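Local coordinates for pyocin S5 (Pseudomonas aeruginosa PAO1, PDB 6THK), which probably kills susceptible bacteria by forming pores that depolarise the cytoplasmic membrane, as channel-forming colicins do, at residues R359-A364 and F438-E443. The protein carries 1 engineered substitution. Residues are numbered along the deposited sequence; the frame is centred on the assembly and turned at random.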
loop_
_atom_site.group_PDB
_atom_site.type_symbol
_atom_site.label_atom_id
_atom_site.label_comp_id
_atom_site.label_asym_id
_atom_site.label_seq_id
_atom_site.Cartn_x
_atom_site.Cartn_y
_atom_site.Cartn_z
ATOM N N ARG A 359 15.070 47.029 -32.930
ATOM C CA ARG A 359 15.152 48.485 -32.802
ATOM C C ARG A 359 13.768 49.129 -33.016
ATOM O O ARG A 359 12.765 48.434 -33.215
ATOM C CB ARG A 359 16.171 49.070 -33.791
ATOM C CG ARG A 359 17.592 48.553 -33.600
ATOM C CD ARG A 359 18.484 48.929 -34.762
ATOM N NE ARG A 359 18.898 50.333 -34.710
ATOM C CZ ARG A 359 19.454 50.986 -35.724
ATOM N NH1 ARG A 359 19.656 50.376 -36.886
ATOM N NH2 ARG A 359 19.798 52.260 -35.592
ATOM N N SER A 360 13.709 50.458 -32.935
ATOM C CA SER A 360 12.465 51.173 -33.159
ATOM C C SER A 360 12.398 51.471 -34.658
ATOM O O SER A 360 13.439 51.479 -35.318
ATOM C CB SER A 360 12.449 52.465 -32.351
ATOM O OG SER A 360 13.527 53.298 -32.742
ATOM N N SER A 361 11.190 51.714 -35.193
ATOM C CA SER A 361 10.996 52.045 -36.609
ATOM C C SER A 361 11.762 53.317 -36.963
ATOM O O SER A 361 12.418 53.334 -37.989
ATOM C CB SER A 361 9.516 52.189 -36.944
ATOM O OG SER A 361 8.966 53.370 -36.382
ATOM N N ALA A 362 11.763 54.330 -36.065
ATOM C CA ALA A 362 12.495 55.596 -36.220
ATOM C C ALA A 362 14.006 55.367 -36.413
ATOM O O ALA A 362 14.589 55.920 -37.349
ATOM C CB ALA A 362 12.248 56.491 -35.014
ATOM N N GLU A 363 14.622 54.525 -35.555
ATOM C CA GLU A 363 16.043 54.175 -35.635
ATOM C C GLU A 363 16.325 53.531 -37.002
ATOM O O GLU A 363 17.158 54.039 -37.758
ATOM C CB GLU A 363 16.459 53.222 -34.480
ATOM C CG GLU A 363 16.683 53.890 -33.127
ATOM C CD GLU A 363 17.110 52.962 -31.997
ATOM O OE1 GLU A 363 18.265 52.476 -32.029
ATOM O OE2 GLU A 363 16.309 52.753 -31.057
ATOM N N ALA A 364 15.562 52.459 -37.332
ATOM C CA ALA A 364 15.644 51.692 -38.579
ATOM C C ALA A 364 15.480 52.558 -39.810
ATOM O O ALA A 364 16.257 52.410 -40.748
ATOM C CB ALA A 364 14.599 50.593 -38.574
ATOM N N PHE A 438 6.949 49.746 -43.830
ATOM C CA PHE A 438 7.390 48.394 -43.514
ATOM C C PHE A 438 7.955 48.279 -42.105
ATOM O O PHE A 438 7.639 47.364 -41.364
ATOM C CB PHE A 438 8.430 47.867 -44.489
ATOM C CG PHE A 438 8.926 46.506 -44.124
ATOM C CD1 PHE A 438 8.170 45.393 -44.401
ATOM C CD2 PHE A 438 10.120 46.347 -43.461
ATOM C CE1 PHE A 438 8.611 44.137 -44.050
ATOM C CE2 PHE A 438 10.568 45.100 -43.106
ATOM C CZ PHE A 438 9.812 43.992 -43.400
ATOM N N PHE A 439 8.850 49.204 -41.780
ATOM C CA PHE A 439 9.510 49.229 -40.485
ATOM C C PHE A 439 8.493 49.433 -39.382
ATOM O O PHE A 439 8.585 48.831 -38.320
ATOM C CB PHE A 439 10.601 50.296 -40.444
ATOM C CG PHE A 439 11.785 49.976 -41.305
ATOM C CD1 PHE A 439 12.437 48.768 -41.179
ATOM C CD2 PHE A 439 12.232 50.869 -42.250
ATOM C CE1 PHE A 439 13.519 48.463 -41.972
ATOM C CE2 PHE A 439 13.312 50.570 -43.049
ATOM C CZ PHE A 439 13.958 49.366 -42.909
ATOM N N VAL A 440 7.511 50.287 -39.643
ATOM C CA VAL A 440 6.462 50.536 -38.677
ATOM C C VAL A 440 5.681 49.253 -38.433
ATOM O O VAL A 440 5.339 48.939 -37.304
ATOM C CB VAL A 440 5.493 51.620 -39.164
ATOM C CG1 VAL A 440 4.184 51.528 -38.405
ATOM C CG2 VAL A 440 6.109 52.993 -38.996
ATOM N N LYS A 441 5.389 48.515 -39.496
ATOM C CA LYS A 441 4.668 47.266 -39.356
ATOM C C LYS A 441 5.464 46.242 -38.551
ATOM O O LYS A 441 4.909 45.569 -37.699
ATOM C CB LYS A 441 4.301 46.712 -40.732
ATOM C CG LYS A 441 4.070 45.214 -40.770
ATOM C CD LYS A 441 2.591 44.882 -40.770
ATOM C CE LYS A 441 2.269 43.841 -39.720
ATOM N NZ LYS A 441 1.147 42.963 -40.134
ATOM N N ILE A 442 6.761 46.111 -38.822
ATOM C CA ILE A 442 7.564 45.158 -38.059
ATOM C C ILE A 442 7.704 45.560 -36.598
ATOM O O ILE A 442 7.597 44.726 -35.714
ATOM C CB ILE A 442 8.941 44.825 -38.680
ATOM C CG1 ILE A 442 9.487 45.976 -39.502
ATOM C CG2 ILE A 442 8.854 43.582 -39.544
ATOM C CD1 ILE A 442 10.784 45.625 -40.192
ATOM N N GLU A 443 7.900 46.849 -36.340
ATOM C CA GLU A 443 8.039 47.311 -34.967
ATOM C C GLU A 443 6.769 47.033 -34.195
ATOM O O GLU A 443 6.812 46.594 -33.058
ATOM C CB GLU A 443 8.334 48.809 -34.919
ATOM C CG GLU A 443 7.917 49.470 -33.617
ATOM C CD GLU A 443 7.778 50.970 -33.744
ATOM O OE1 GLU A 443 6.667 51.438 -34.061
ATOM O OE2 GLU A 443 8.779 51.683 -33.533
HETATM O O HOH W 1 9.549 54.509 -33.537
#
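Ser361 and Glu443 join the N-terminal end of helix 361-378 to helix 436-446 in the pore-forming domain, a worked example of a helix start held by a carboxylate from a neighbouring helix. Ser361 N, in the first turn, donates to Glu443 OE2 at 2.9 Å. The N-H points almost straight at the oxygen (176°), yet reaches it from above the carboxylate, well out of its plane. Glu443 sends the group across with CG anti to the backbone N (chi1 155°) and an extended chain beyond. A water donates to the same OE2 and also hydrogen-bonds Ser361 OG, 3.1 Å away, so that one carboxylate oxygen is gripped from two directions. The partial positive charge at this helix start would be expected to favour the negative charge of Glu443.

The cap itself is supplied locally: Ser360 OG, at the N-cap, accepts a hydrogen bond from Glu363 N at 3.3 Å. The local cap and the carboxylate from the other helix thus serve different N-H groups of one turn. Arg359 NE, just before the cap, forms a long salt bridge to Glu363 OE1.

One turn further along, the contact becomes apolar. Ala364 CB sits over one face of the Phe439 ring, 4.0 Å from its centroid and displaced toward CD1, a CH-pi contact. Ser361 CB touches the root of that side chain, 4.1 Å from Phe439 CB, while Val440 CG2 flanks Ser361 OG at the outer margin. Phe368 meets the Phe439 ring edge-to-face, and Met482, in a loop, touches both Ala364 and Phe439. Polar at the helix start and aromatic beneath, this pairing of two helices belongs to the all-helical bundle of channel-forming colicins.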